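Local coordinates for Ro sixty-related protein, RSR (Deinococcus radiodurans, PDB 2NVO) that binds several small RNAs that accumulate during recovery from ultraviolet irradiation and contributes to the resistance of its bacterium to such irradiation, at residues L136-A141 with A178-Q184; A107-T112 with F142-G148. All coordinates share one frame. Residue numbers count along the deposited sequence, not the author numbering.

Both contacts are built on helix 133-143, in the HEAT-like repeats of the horseshoe-shaped TROVE domain, and their centres lie about 14 Å apart. Contact 1 sets residues 136-141 of this helix against the small hairpin 178-184; contact 2 sets residues 142-148, its last part and what follows, against helix 100-112. The order along the chain is 107-112, 136-141, 142-148, 178-184, so the two contacts interleave. They also touch: Asp144 OD2 and Trp182 NE1 are 2.8 Å apart, and Phe139 CE1 packs 3.6 Å from Ala107 CA. One helix thus joins a preceding repeat helix to the later hairpin; 136-141, 142-148 and 178-184 lie in the region inferred by similarity to bind RNA, away from the calcium site.

Contact 1: residues L136-A141 with A178-Q184; sequences LLHFLA and ARDGWSQ
Residues 136-141 are a continuous piece of helix. Against it lies a short hairpin that reverses at Asp180 (phi 62°, psi -115°) and Gly181 and is held by Arg179 N to Trp182 O at 2.8 Å; Ser183 OG N-caps helix 184-191 through Asp186 N. The closest CA pair is Leu137 and Trp182, 5.7 Å apart. Leu136 (tp) also packs on helices 116-129 and 151-163. Leu137 (mt) buries the largest area and lies against the face of the hairpin, Leu137 CB being 3.7 Å from Arg179 CB and 4.2 Å from Trp182 CB. Leu137 CD1 lies 3.5 Å from Arg179 N and 3.6 Å from Trp182 O, Leu137 CD2 3.7 Å from Ser183 O. A water bridges Leu137 O (2.9 Å) and Arg179 O (2.7 Å). His138 (chi1 t) carries the Arg179 guanidinium (chi1 and chi2 t, chi3 129°, between wells) flat on one ring face, centres 3.4 Å apart and planes at 13°; Phe142 also meets this ring. Leu140 (mt) lies over a face of the Trp182 indole (chi1 m, chi2 97°): CB is 3.9 Å from the centroid of the five-membered ring, 8° off its normal, a CH-pi contact, and Leu140 CD1 is 3.8 Å from Trp182 CE3. Ala141 CB reaches Trp182 CD1 at 4.2 Å. Trp182 NE1 hydrogen-bonds to Asp144. The hairpin, between helices 166-175 and 184-191, thus packs on helix 133-143 of the HEAT-like TROVE repeats, in a region that, by similarity, probably binds RNA. With direct hydrogen bonds between the segments absent, cohesion rests on apolar contact, Arg-His stacking and one bridging water.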
loop_
_atom_site.group_PDB
_atom_site.type_symbol
_atom_site.label_atom_id
_atom_site.label_comp_id
_atom_site.label_asym_id
_atom_site.label_seq_id
_atom_site.Cartn_x
_atom_site.Cartn_y
_atom_site.Cartn_z
ATOM N N LEU A 136 12.773 5.907 -10.343
ATOM C CA LEU A 136 13.919 6.693 -10.807
ATOM C C LEU A 136 13.490 8.087 -11.274
ATOM O O LEU A 136 14.169 9.068 -11.003
ATOM C CB LEU A 136 14.646 5.997 -11.950
ATOM C CG LEU A 136 15.726 6.870 -12.599
ATOM C CD1 LEU A 136 16.864 7.165 -11.607
ATOM C CD2 LEU A 136 16.247 6.255 -13.890
ATOM N N LEU A 137 12.371 8.160 -11.987
ATOM C CA LEU A 137 11.897 9.454 -12.481
ATOM C C LEU A 137 11.396 10.303 -11.322
ATOM O O LEU A 137 11.462 11.531 -11.364
ATOM C CB LEU A 137 10.816 9.280 -13.538
ATOM C CG LEU A 137 11.327 8.493 -14.747
ATOM C CD1 LEU A 137 10.227 8.314 -15.775
ATOM C CD2 LEU A 137 12.598 9.126 -15.366
ATOM N N HIS A 138 10.906 9.630 -10.286
ATOM C CA HIS A 138 10.401 10.293 -9.091
ATOM C C HIS A 138 11.577 10.828 -8.284
ATOM O O HIS A 138 11.549 11.941 -7.765
ATOM C CB HIS A 138 9.570 9.301 -8.272
ATOM C CG HIS A 138 8.697 9.945 -7.241
ATOM N ND1 HIS A 138 8.069 9.223 -6.250
ATOM C CD2 HIS A 138 8.363 11.238 -7.035
ATOM C CE1 HIS A 138 7.375 10.046 -5.482
ATOM N NE2 HIS A 138 7.536 11.276 -5.939
ATOM N N PHE A 139 12.631 10.027 -8.193
ATOM C CA PHE A 139 13.847 10.452 -7.520
ATOM C C PHE A 139 14.399 11.717 -8.183
ATOM O O PHE A 139 14.786 12.660 -7.510
ATOM C CB PHE A 139 14.877 9.314 -7.546
ATOM C CG PHE A 139 16.275 9.762 -7.274
ATOM C CD1 PHE A 139 16.778 9.745 -5.991
ATOM C CD2 PHE A 139 17.081 10.216 -8.305
ATOM C CE1 PHE A 139 18.064 10.161 -5.738
ATOM C CE2 PHE A 139 18.361 10.636 -8.063
ATOM C CZ PHE A 139 18.857 10.611 -6.774
ATOM N N LEU A 140 14.412 11.732 -9.512
ATOM C CA LEU A 140 14.890 12.885 -10.280
ATOM C C LEU A 140 14.050 14.150 -10.054
ATOM O O LEU A 140 14.576 15.263 -10.040
ATOM C CB LEU A 140 14.933 12.543 -11.772
ATOM C CG LEU A 140 15.988 11.513 -12.190
ATOM C CD1 LEU A 140 15.886 11.225 -13.671
ATOM C CD2 LEU A 140 17.397 11.996 -11.801
ATOM N N ALA A 141 12.744 13.981 -9.895
ATOM C CA ALA A 141 11.874 15.103 -9.543
ATOM C C ALA A 141 12.252 15.696 -8.181
ATOM O O ALA A 141 12.156 16.899 -7.985
ATOM C CB ALA A 141 10.414 14.682 -9.554
ATOM N N ALA A 178 7.615 7.583 -18.870
ATOM C CA ALA A 178 7.605 8.930 -18.319
ATOM C C ALA A 178 6.821 9.017 -17.020
ATOM O O ALA A 178 5.954 8.188 -16.722
ATOM C CB ALA A 178 7.057 9.927 -19.345
ATOM N N ARG A 179 7.156 10.027 -16.236
ATOM C CA ARG A 179 6.431 10.302 -15.018
ATOM C C ARG A 179 6.317 11.811 -14.895
ATOM O O ARG A 179 7.228 12.474 -14.399
ATOM C CB ARG A 179 7.153 9.690 -13.813
ATOM C CG ARG A 179 6.307 9.633 -12.562
ATOM C CD ARG A 179 7.174 9.564 -11.315
ATOM N NE ARG A 179 6.756 10.579 -10.355
ATOM C CZ ARG A 179 6.154 10.332 -9.197
ATOM N NH1 ARG A 179 5.912 9.077 -8.816
ATOM N NH2 ARG A 179 5.810 11.350 -8.409
ATOM N N ASP A 180 5.204 12.349 -15.392
ATOM C CA ASP A 180 4.949 13.788 -15.357
ATOM C C ASP A 180 5.998 14.566 -16.167
ATOM O O ASP A 180 6.082 14.410 -17.380
ATOM C CB ASP A 180 4.886 14.287 -13.913
ATOM C CG ASP A 180 3.979 15.497 -13.756
ATOM O OD1 ASP A 180 3.330 15.896 -14.749
ATOM O OD2 ASP A 180 3.916 16.044 -12.642
ATOM N N GLY A 181 6.803 15.389 -15.502
ATOM C CA GLY A 181 7.840 16.144 -16.193
ATOM C C GLY A 181 8.956 15.269 -16.767
ATOM O O GLY A 181 9.258 15.320 -17.962
ATOM N N TRP A 182 9.548 14.448 -15.907
ATOM C CA TRP A 182 10.683 13.588 -16.276
ATOM C C TRP A 182 10.328 12.360 -17.120
ATOM O O TRP A 182 9.367 11.644 -16.826
ATOM C CB TRP A 182 11.411 13.140 -15.007
ATOM C CG TRP A 182 12.287 14.194 -14.471
ATOM C CD1 TRP A 182 11.993 15.080 -13.473
ATOM C CD2 TRP A 182 13.611 14.506 -14.912
ATOM N NE1 TRP A 182 13.058 15.919 -13.260
ATOM C CE2 TRP A 182 14.060 15.599 -14.141
ATOM C CE3 TRP A 182 14.459 13.977 -15.888
ATOM C CZ2 TRP A 182 15.325 16.163 -14.308
ATOM C CZ3 TRP A 182 15.717 14.542 -16.055
ATOM C CH2 TRP A 182 16.136 15.621 -15.266
ATOM N N SER A 183 11.121 12.107 -18.160
ATOM C CA SER A 183 10.991 10.893 -18.953
ATOM C C SER A 183 12.326 10.148 -18.951
ATOM O O SER A 183 13.355 10.729 -18.627
ATOM C CB SER A 183 10.592 11.227 -20.390
ATOM O OG SER A 183 11.683 11.773 -21.118
ATOM N N GLN A 184 12.308 8.872 -19.319
ATOM C CA GLN A 184 13.562 8.123 -19.470
ATOM C C GLN A 184 14.442 8.807 -20.516
ATOM O O GLN A 184 15.661 8.915 -20.349
ATOM C CB GLN A 184 13.290 6.668 -19.879
ATOM C CG GLN A 184 12.298 5.945 -18.976
ATOM C CD GLN A 184 12.839 5.683 -17.591
ATOM O OE1 GLN A 184 12.077 5.509 -16.640
ATOM N NE2 GLN A 184 14.154 5.659 -17.464
HETATM O O HOH W 1 9.002 12.781 -12.365
#

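Contact 2: residues A107-T112 with F142-G148; sequences ALIAKT and FADALGG
Helix 100-112 supplies residues 107-112, with backbone bonds from Lys111 N to Ala107 O and from Thr112 N to Leu108 O, both 2.8 Å. Phe142 and Ala143 are helical; further on, Leu146 N bonds Ala143 O at 2.9 Å in a turn. Two CA pairs fix the register: Ala107 with Ala143 at 5.1 Å, Lys111 with Leu146 at 5.9 Å. The closer approach is at the two alanines, consistent with their small side chains; Ala107 CB rests 3.8 Å from Phe142 CB and 4.1 Å from Ala143 CB. The Phe142 CA-to-CB bond points toward 107-112, but its ring (chi1 m) leads away and packs on Leu103 and Leu104. This is side-by-side packing of helices separated in sequence by helix 116-129, consistent with equivalent helices of adjacent HEAT-like repeats in the TROVE horseshoe. The main bump is Leu146 (mt). Leu146 CD1 enters a hollow lined by Ala107 O (3.6 Å), Leu108 CA (3.7 Å) and Leu108 CD2 (3.9 Å), while Leu146 CB lies 3.5 Å from Lys111 CB and 3.8 Å from Thr112 CG2. Lys111 (mmmt) curls over Ala143, with CG 3.8 Å from Ala143 CB, and Lys111 NZ donates to Gly148 O at 2.9 Å and, weakly, to Gly147 O at 3.2 Å; Thr153 OG1 is a further partner. A CB on Gly147 would come within 3.0 Å of Lys111 CE.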
loop_
_atom_site.group_PDB
_atom_site.type_symbol
_atom_site.label_atom_id
_atom_site.label_comp_id
_atom_site.label_asym_id
_atom_site.label_seq_id
_atom_site.Cartn_x
_atom_site.Cartn_y
_atom_site.Cartn_z
ATOM N N ALA A 107 17.764 11.526 -2.393
ATOM C CA ALA A 107 18.073 12.709 -3.175
ATOM C C ALA A 107 18.783 13.760 -2.336
ATOM O O ALA A 107 19.775 14.336 -2.783
ATOM C CB ALA A 107 16.810 13.290 -3.813
ATOM N N LEU A 108 18.280 14.020 -1.130
ATOM C CA LEU A 108 18.856 15.054 -0.268
ATOM C C LEU A 108 20.320 14.761 0.051
ATOM O O LEU A 108 21.177 15.639 -0.044
ATOM C CB LEU A 108 18.069 15.200 1.043
ATOM C CG LEU A 108 16.680 15.833 1.014
ATOM C CD1 LEU A 108 15.939 15.576 2.330
ATOM C CD2 LEU A 108 16.781 17.329 0.734
ATOM N N ILE A 109 20.593 13.526 0.450
ATOM C CA ILE A 109 21.954 13.104 0.731
ATOM C C ILE A 109 22.814 13.219 -0.533
ATOM O O ILE A 109 23.834 13.913 -0.547
ATOM C CB ILE A 109 21.992 11.660 1.255
ATOM C CG1 ILE A 109 21.110 11.507 2.498
ATOM C CG2 ILE A 109 23.436 11.242 1.559
ATOM C CD1 ILE A 109 20.958 10.057 2.956
ATOM N N ALA A 110 22.378 12.559 -1.598
ATOM C CA ALA A 110 23.115 12.535 -2.853
ATOM C C ALA A 110 23.424 13.932 -3.375
ATOM O O ALA A 110 24.505 14.165 -3.920
ATOM C CB ALA A 110 22.355 11.729 -3.909
ATOM N N LYS A 111 22.486 14.858 -3.201
ATOM C CA LYS A 111 22.610 16.176 -3.814
ATOM C C LYS A 111 23.183 17.238 -2.888
ATOM O O LYS A 111 23.808 18.180 -3.353
ATOM C CB LYS A 111 21.265 16.665 -4.359
ATOM C CG LYS A 111 20.655 15.788 -5.442
ATOM C CD LYS A 111 21.458 15.799 -6.727
ATOM C CE LYS A 111 21.521 17.188 -7.343
ATOM N NZ LYS A 111 21.933 17.152 -8.778
ATOM N N THR A 112 22.965 17.104 -1.584
ATOM C CA THR A 112 23.313 18.191 -0.675
ATOM C C THR A 112 24.113 17.804 0.572
ATOM O O THR A 112 24.382 18.656 1.421
ATOM C CB THR A 112 22.065 18.995 -0.243
ATOM O OG1 THR A 112 21.317 18.253 0.728
ATOM C CG2 THR A 112 21.188 19.315 -1.447
ATOM N N PHE A 142 12.687 14.851 -7.243
ATOM C CA PHE A 142 13.160 15.333 -5.940
ATOM C C PHE A 142 14.536 15.998 -6.061
ATOM O O PHE A 142 14.799 17.037 -5.451
ATOM C CB PHE A 142 13.264 14.191 -4.919
ATOM C CG PHE A 142 11.938 13.678 -4.420
ATOM C CD1 PHE A 142 10.975 14.549 -3.916
ATOM C CD2 PHE A 142 11.667 12.313 -4.422
ATOM C CE1 PHE A 142 9.755 14.066 -3.445
ATOM C CE2 PHE A 142 10.440 11.825 -3.956
ATOM C CZ PHE A 142 9.495 12.696 -3.469
ATOM N N ALA A 143 15.416 15.384 -6.845
ATOM C CA ALA A 143 16.796 15.853 -6.966
ATOM C C ALA A 143 16.930 17.158 -7.756
ATOM O O ALA A 143 17.835 17.950 -7.496
ATOM C CB ALA A 143 17.677 14.766 -7.586
ATOM N N ASP A 144 16.043 17.384 -8.721
ATOM C CA ASP A 144 16.226 18.518 -9.619
ATOM C C ASP A 144 16.035 19.851 -8.906
ATOM O O ASP A 144 16.357 20.903 -9.448
ATOM C CB ASP A 144 15.402 18.409 -10.919
ATOM C CG ASP A 144 13.895 18.630 -10.719
ATOM O OD1 ASP A 144 13.471 19.204 -9.691
ATOM O OD2 ASP A 144 13.132 18.230 -11.630
ATOM N N ALA A 145 15.546 19.793 -7.673
ATOM C CA ALA A 145 15.388 20.996 -6.869
ATOM C C ALA A 145 16.536 21.172 -5.887
ATOM O O ALA A 145 16.432 21.959 -4.952
ATOM C CB ALA A 145 14.067 20.962 -6.124
ATOM N N LEU A 146 17.632 20.449 -6.101
ATOM C CA LEU A 146 18.724 20.442 -5.136
ATOM C C LEU A 146 20.092 20.675 -5.782
ATOM O O LEU A 146 21.091 20.858 -5.079
ATOM C CB LEU A 146 18.750 19.118 -4.360
ATOM C CG LEU A 146 17.465 18.599 -3.711
ATOM C CD1 LEU A 146 17.705 17.228 -3.096
ATOM C CD2 LEU A 146 16.941 19.561 -2.673
ATOM N N GLY A 147 20.149 20.660 -7.109
ATOM C CA GLY A 147 21.413 20.850 -7.796
ATOM C C GLY A 147 21.369 20.476 -9.263
ATOM O O GLY A 147 20.409 19.850 -9.719
ATOM N N GLY A 148 22.409 20.867 -9.998
ATOM C CA GLY A 148 22.518 20.581 -11.420
ATOM C C GLY A 148 23.249 19.285 -11.731
ATOM O O GLY A 148 23.512 18.473 -10.844
#